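Local coordinates for putative uncharacterized protein PH1404 (Pyrococcus horikoshii, PDB 3AF6) that probably terminates archaeal transcription genome-wide as a zinc-dependent ribonuclease that cleaves nascent RNA at the exit channel of RNA polymerase, at residues L290-F295 with R311-V316; V442-A447 with Y489-S494. All coordinates share one frame; numbering follows the deposited sequence.

Overall arrangement
Following the chain from the N terminus, contact 1 comes first. It closes a short loop, with 15 residues between 290-295 and 311-316, and pairs helix 282-301 with helix 310-319. Contact 2 opens only after contact 1 has closed, so the two neither nest nor cross. It closes a longer loop, with 41 residues between its segments, and ties helix 435-447 to the loop that leads into strand 497-499. The contact centres lie 30 Å apart, and their nearest atoms are about 13 Å apart without touching. Both segments of contact 1 lie in the metallo-beta-lactamase part, and both segments of contact 2 in the beta-CASP part.

Contact 1: residues L290-F295 with R311-V316; sequences LLQKDF and RDIKEV
Gln292 and Ile313 meet because both start off beside their backbone N. In Gln292, CG lies anti to the carbonyl carbon (chi1 -72°), and the chain runs on extended to the amide. In Ile313, CG1 takes the same position (chi1 -62°) and sends CD1 across to the other helix. The side chains run antiparallel, overlapping along their lengths. CD1 of Ile313 reaches the base of Gln292, 3.4 Å from its CB. The amide of Gln292 passes back along the isoleucine, with NE2 3.4 Å from CG2 of Ile313. NE2 of Gln292 also lies 4.2 Å from CG2 of Val316, about one turn further on.

Lys293 borders the same isoleucine. CD1 of Ile313 lies 3.7 Å from CG of Lys293 and 3.5 Å from its backbone N. The lysine chain bends at its outer torsions, which leaves NZ of Lys293 4.1 Å from CG2 of Ile313.

The helix segments are antiparallel, at 170°, and their axes approach to 10.4 Å. Helices 282-301 and 310-319 are consecutive and link parallel strands 278-280 and 320-322 of the metallo-beta-lactamase domain, a beta-alpha-beta type connection with two helices. Val289 and Ile296 also touch Ile313, while Phe269 and Met288 touch Val316. Gln292 also rests on Pro266. Its side chain is about 9 Å from that of His261, a zinc ligand.

No hydrogen bond or salt bridge spans the two segments. They are held together by van der Waals packing, in which a branched aliphatic side chain lies against the carbon chains and the amide of longer polar residues.

Contact 2: residues V442-A447 with Y489-S494; sequences VLEEYA and YNPFLS
Within the two segments, Glu444 of helix 435-447 carries the contact, meeting Tyr489, Pro491 and Ser494. The polar approach is to Tyr489. OE2 of Glu444 lies 2.9 Å from OH of Tyr489, at the edge of the ring and near its plane. OE1 of Glu444 is further from OH of Tyr489, at 3.4 Å. Carboxylate and ring planes are 62° apart, and the glutamate and tyrosine point at each other from their two segments. Arg448, outside both segments, sits beside the pair. It makes a weak hydrogen bond to the tyrosine hydroxyl and a long, weak ion pair with Glu444, so its positive charge may partly offset the negative charge of the carboxylate.

Van der Waals contacts lie along the rest of the glutamate. Its chain leaves with CG anti to the backbone N (chi1 -165°) and bends at the next torsion. CG of Glu444 comes 3.8 Å from CB of Ser494 and lies against the carbonyl O of Pro491, at 3.2 Å. Further out, CD of Glu444 is 3.5 Å from CB of Pro491, and the proline crosses the glutamate at a slant. Pro491 also touches Met441, about one turn earlier on the same helix.

Within the loop, Asn490 turns away from the helix. Its OD1 accepts a hydrogen bond from N of Phe492 (3.2 Å); the N-H meets a lone pair of OD1 within the amide plane. Over one face of the Tyr489 ring, offset toward the rim, lies N of Pro491, 4.0 Å above the plane.

The Asn490 bond forms an Asx turn. Helix 435-447 belongs to the beta-alpha-beta connection between strands 425-429 and 456-459, and the loop leads to 497-499, one of the two edge strands. Contact 2 thus joins a helix and an edge-strand loop of the parallel-sheet beta-CASP domain, away from the zinc site.

Contact 1: residues L290-F295 with R311-V316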
loop_
_atom_site.group_PDB
_atom_site.type_symbol
_atom_site.label_atom_id
_atom_site.label_comp_id
_atom_site.label_asym_id
_atom_site.label_seq_id
_atom_site.Cartn_x
_atom_site.Cartn_y
_atom_site.Cartn_z
ATOM N N LEU A 290 -4.046 -0.832 -8.448
ATOM C CA LEU A 290 -5.480 -0.857 -8.647
ATOM C C LEU A 290 -6.062 0.548 -8.601
ATOM O O LEU A 290 -6.782 0.959 -9.515
ATOM C CB LEU A 290 -6.169 -1.705 -7.578
ATOM C CG LEU A 290 -7.694 -1.619 -7.689
ATOM C CD1 LEU A 290 -8.107 -2.227 -9.022
ATOM C CD2 LEU A 290 -8.369 -2.335 -6.532
ATOM N N LEU A 291 -5.750 1.278 -7.534
ATOM C CA LEU A 291 -6.273 2.627 -7.362
ATOM C C LEU A 291 -5.864 3.585 -8.464
ATOM O O LEU A 291 -6.603 4.519 -8.774
ATOM C CB LEU A 291 -5.864 3.193 -6.006
ATOM C CG LEU A 291 -6.444 2.437 -4.811
ATOM C CD1 LEU A 291 -5.965 3.100 -3.530
ATOM C CD2 LEU A 291 -7.961 2.423 -4.873
ATOM N N GLN A 292 -4.695 3.353 -9.052
ATOM C CA GLN A 292 -4.202 4.195 -10.137
ATOM C C GLN A 292 -4.990 3.974 -11.434
ATOM O O GLN A 292 -5.311 4.934 -12.150
ATOM C CB GLN A 292 -2.707 3.931 -10.381
ATOM C CG GLN A 292 -1.809 4.487 -9.297
ATOM C CD GLN A 292 -0.409 3.907 -9.332
ATOM O OE1 GLN A 292 0.441 4.259 -8.510
ATOM N NE2 GLN A 292 -0.160 3.015 -10.284
ATOM N N LYS A 293 -5.292 2.715 -11.746
ATOM C CA LYS A 293 -6.051 2.421 -12.950
ATOM C C LYS A 293 -7.447 2.957 -12.722
ATOM O O LYS A 293 -8.050 3.562 -13.606
ATOM C CB LYS A 293 -6.089 0.915 -13.226
ATOM C CG LYS A 293 -4.869 0.406 -13.994
ATOM C CD LYS A 293 -4.929 -1.104 -14.256
ATOM C CE LYS A 293 -4.228 -1.507 -15.575
ATOM N NZ LYS A 293 -2.759 -1.214 -15.636
ATOM N N ASP A 294 -7.947 2.751 -11.514
ATOM C CA ASP A 294 -9.268 3.219 -11.153
ATOM C C ASP A 294 -9.319 4.744 -11.315
ATOM O O ASP A 294 -10.317 5.299 -11.776
ATOM C CB ASP A 294 -9.558 2.820 -9.702
ATOM C CG ASP A 294 -10.963 3.172 -9.262
ATOM O OD1 ASP A 294 -11.191 3.251 -8.032
ATOM O OD2 ASP A 294 -11.841 3.356 -10.136
ATOM N N PHE A 295 -8.223 5.407 -10.950
ATOM C CA PHE A 295 -8.109 6.865 -11.020
ATOM C C PHE A 295 -8.147 7.455 -12.434
ATOM O O PHE A 295 -8.909 8.391 -12.702
ATOM C CB PHE A 295 -6.830 7.306 -10.307
ATOM C CG PHE A 295 -6.550 8.782 -10.404
ATOM C CD1 PHE A 295 -7.568 9.715 -10.239
ATOM C CD2 PHE A 295 -5.251 9.239 -10.628
ATOM C CE1 PHE A 295 -7.298 11.076 -10.297
ATOM C CE2 PHE A 295 -4.971 10.599 -10.684
ATOM C CZ PHE A 295 -5.997 11.517 -10.518
ATOM N N ARG A 311 0.307 2.296 -19.489
ATOM C CA ARG A 311 1.715 1.977 -19.743
ATOM C C ARG A 311 2.597 2.558 -18.642
ATOM O O ARG A 311 3.644 1.997 -18.308
ATOM C CB ARG A 311 2.165 2.503 -21.117
ATOM C CG ARG A 311 1.823 3.954 -21.368
ATOM C CD ARG A 311 2.096 4.370 -22.808
ATOM N NE ARG A 311 3.523 4.540 -23.083
ATOM C CZ ARG A 311 4.017 4.943 -24.253
ATOM N NH1 ARG A 311 3.199 5.217 -25.265
ATOM N NH2 ARG A 311 5.331 5.073 -24.411
ATOM N N ASP A 312 2.162 3.681 -18.082
ATOM C CA ASP A 312 2.890 4.341 -17.007
ATOM C C ASP A 312 2.759 3.512 -15.735
ATOM O O ASP A 312 3.729 3.309 -15.007
ATOM C CB ASP A 312 2.327 5.742 -16.781
ATOM C CG ASP A 312 2.397 6.594 -18.024
ATOM O OD1 ASP A 312 3.508 6.719 -18.584
ATOM O OD2 ASP A 312 1.349 7.130 -18.439
ATOM N N ILE A 313 1.548 3.039 -15.476
ATOM C CA ILE A 313 1.299 2.213 -14.318
ATOM C C ILE A 313 2.063 0.904 -14.509
ATOM O O ILE A 313 2.554 0.315 -13.549
ATOM C CB ILE A 313 -0.197 1.939 -14.172
ATOM C CG1 ILE A 313 -0.927 3.262 -13.959
ATOM C CG2 ILE A 313 -0.445 0.975 -13.025
ATOM C CD1 ILE A 313 -2.401 3.115 -13.655
ATOM N N LYS A 314 2.170 0.466 -15.761
ATOM C CA LYS A 314 2.890 -0.757 -16.094
ATOM C C LYS A 314 4.348 -0.544 -15.709
ATOM O O LYS A 314 5.037 -1.483 -15.306
ATOM C CB LYS A 314 2.791 -1.042 -17.596
ATOM C CG LYS A 314 3.482 -2.331 -18.078
ATOM C CD LYS A 314 3.770 -2.240 -19.579
ATOM C CE LYS A 314 4.163 -3.576 -20.203
ATOM N NZ LYS A 314 2.988 -4.482 -20.415
ATOM N N GLU A 315 4.815 0.695 -15.835
ATOM C CA GLU A 315 6.187 1.032 -15.477
ATOM C C GLU A 315 6.391 0.963 -13.960
ATOM O O GLU A 315 7.420 0.480 -13.487
ATOM C CB GLU A 315 6.543 2.429 -15.998
ATOM C CG GLU A 315 6.829 2.467 -17.484
ATOM C CD GLU A 315 7.945 1.511 -17.865
ATOM O OE1 GLU A 315 9.008 1.573 -17.220
ATOM O OE2 GLU A 315 7.766 0.696 -18.802
ATOM N N VAL A 316 5.405 1.448 -13.207
ATOM C CA VAL A 316 5.460 1.424 -11.754
ATOM C C VAL A 316 5.727 -0.009 -11.333
ATOM O O VAL A 316 6.637 -0.294 -10.545
ATOM C CB VAL A 316 4.116 1.871 -11.132
ATOM C CG1 VAL A 316 4.083 1.554 -9.635
ATOM C CG2 VAL A 316 3.908 3.353 -11.368
#

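Contact 2: residues V442-A447 with Y489-S494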
loop_
_atom_site.group_PDB
_atom_site.type_symbol
_atom_site.label_atom_id
_atom_site.label_comp_id
_atom_site.label_asym_id
_atom_site.label_seq_id
_atom_site.Cartn_x
_atom_site.Cartn_y
_atom_site.Cartn_z
ATOM N N VAL A 442 -17.795 -5.185 9.754
ATOM C CA VAL A 442 -18.806 -4.822 10.724
ATOM C C VAL A 442 -20.173 -5.378 10.330
ATOM O O VAL A 442 -20.858 -5.954 11.164
ATOM C CB VAL A 442 -18.906 -3.299 10.899
ATOM C CG1 VAL A 442 -20.074 -2.959 11.797
ATOM C CG2 VAL A 442 -17.627 -2.772 11.507
ATOM N N LEU A 443 -20.571 -5.228 9.070
ATOM C CA LEU A 443 -21.876 -5.737 8.643
ATOM C C LEU A 443 -21.918 -7.257 8.487
ATOM O O LEU A 443 -22.979 -7.868 8.609
ATOM C CB LEU A 443 -22.300 -5.089 7.325
ATOM C CG LEU A 443 -22.528 -3.578 7.324
ATOM C CD1 LEU A 443 -22.798 -3.115 5.898
ATOM C CD2 LEU A 443 -23.675 -3.217 8.232
ATOM N N GLU A 444 -20.763 -7.862 8.224
ATOM C CA GLU A 444 -20.673 -9.308 8.036
ATOM C C GLU A 444 -20.783 -10.078 9.360
ATOM O O GLU A 444 -21.300 -11.192 9.393
ATOM C CB GLU A 444 -19.366 -9.652 7.317
ATOM C CG GLU A 444 -19.291 -11.062 6.744
ATOM C CD GLU A 444 -19.046 -12.128 7.802
ATOM O OE1 GLU A 444 -18.089 -11.979 8.595
ATOM O OE2 GLU A 444 -19.803 -13.122 7.828
ATOM N N GLU A 445 -20.292 -9.495 10.451
ATOM C CA GLU A 445 -20.405 -10.162 11.739
ATOM C C GLU A 445 -21.817 -9.917 12.222
ATOM O O GLU A 445 -22.404 -10.733 12.931
ATOM C CB GLU A 445 -19.421 -9.597 12.765
ATOM C CG GLU A 445 -19.599 -10.195 14.168
ATOM C CD GLU A 445 -18.426 -9.915 15.089
ATOM O OE1 GLU A 445 -18.206 -8.735 15.435
ATOM O OE2 GLU A 445 -17.719 -10.878 15.465
ATOM N N TYR A 446 -22.361 -8.778 11.829
ATOM C CA TYR A 446 -23.707 -8.424 12.219
ATOM C C TYR A 446 -24.684 -9.256 11.405
ATOM O O TYR A 446 -25.832 -9.450 11.802
ATOM C CB TYR A 446 -23.943 -6.941 11.965
ATOM C CG TYR A 446 -25.358 -6.512 12.204
ATOM C CD1 TYR A 446 -25.899 -6.508 13.486
ATOM C CD2 TYR A 446 -26.170 -6.132 11.139
ATOM C CE1 TYR A 446 -27.225 -6.138 13.704
ATOM C CE2 TYR A 446 -27.495 -5.757 11.341
ATOM C CZ TYR A 446 -28.021 -5.765 12.623
ATOM O OH TYR A 446 -29.349 -5.431 12.810
ATOM N N ALA A 447 -24.218 -9.741 10.260
ATOM C CA ALA A 447 -25.045 -10.559 9.381
ATOM C C ALA A 447 -25.268 -11.952 9.972
ATOM O O ALA A 447 -26.392 -12.449 9.998
ATOM C CB ALA A 447 -24.387 -10.673 8.011
ATOM N N TYR A 489 -13.443 -21.041 5.750
ATOM C CA TYR A 489 -14.278 -19.862 5.964
ATOM C C TYR A 489 -13.626 -18.581 5.467
ATOM O O TYR A 489 -12.404 -18.499 5.335
ATOM C CB TYR A 489 -14.614 -19.702 7.448
ATOM C CG TYR A 489 -15.540 -18.537 7.732
ATOM C CD1 TYR A 489 -16.763 -18.416 7.065
ATOM C CD2 TYR A 489 -15.199 -17.558 8.668
ATOM C CE1 TYR A 489 -17.626 -17.349 7.322
ATOM C CE2 TYR A 489 -16.057 -16.486 8.932
ATOM C CZ TYR A 489 -17.268 -16.388 8.255
ATOM O OH TYR A 489 -18.123 -15.336 8.509
ATOM N N ASN A 490 -14.459 -17.577 5.209
ATOM C CA ASN A 490 -13.985 -16.291 4.727
ATOM C C ASN A 490 -15.136 -15.286 4.750
ATOM O O ASN A 490 -16.079 -15.395 3.966
ATOM C CB ASN A 490 -13.455 -16.443 3.304
ATOM C CG ASN A 490 -12.457 -15.379 2.947
ATOM O OD1 ASN A 490 -12.730 -14.188 3.091
ATOM N ND2 ASN A 490 -11.286 -15.798 2.481
ATOM N N PRO A 491 -15.074 -14.293 5.650
ATOM C CA PRO A 491 -16.122 -13.273 5.763
ATOM C C PRO A 491 -16.296 -12.394 4.521
ATOM O O PRO A 491 -17.328 -11.747 4.355
ATOM C CB PRO A 491 -15.692 -12.473 6.989
ATOM C CG PRO A 491 -14.205 -12.563 6.928
ATOM C CD PRO A 491 -13.988 -14.027 6.606
ATOM N N PHE A 492 -15.285 -12.368 3.658
ATOM C CA PHE A 492 -15.356 -11.570 2.438
ATOM C C PHE A 492 -16.198 -12.292 1.393
ATOM O O PHE A 492 -16.839 -11.662 0.551
ATOM C CB PHE A 492 -13.951 -11.316 1.879
ATOM C CG PHE A 492 -13.075 -10.504 2.788
ATOM C CD1 PHE A 492 -11.859 -11.012 3.235
ATOM C CD2 PHE A 492 -13.477 -9.241 3.215
ATOM C CE1 PHE A 492 -11.055 -10.276 4.098
ATOM C CE2 PHE A 492 -12.681 -8.495 4.077
ATOM C CZ PHE A 492 -11.468 -9.014 4.522
ATOM N N LEU A 493 -16.184 -13.621 1.456
ATOM C CA LEU A 493 -16.948 -14.450 0.530
ATOM C C LEU A 493 -18.440 -14.421 0.859
ATOM O O LEU A 493 -19.268 -14.788 0.024
ATOM C CB LEU A 493 -16.462 -15.902 0.585
ATOM C CG LEU A 493 -15.057 -16.271 0.113
ATOM C CD1 LEU A 493 -14.770 -17.720 0.485
ATOM C CD2 LEU A 493 -14.943 -16.068 -1.387
ATOM N N SER A 494 -18.770 -13.996 2.076
ATOM C CA SER A 494 -20.156 -13.927 2.530
ATOM C C SER A 494 -21.131 -13.636 1.395
ATOM O O SER A 494 -21.003 -12.630 0.686
ATOM C CB SER A 494 -20.306 -12.862 3.614
ATOM O OG SER A 494 -21.667 -12.704 3.976
#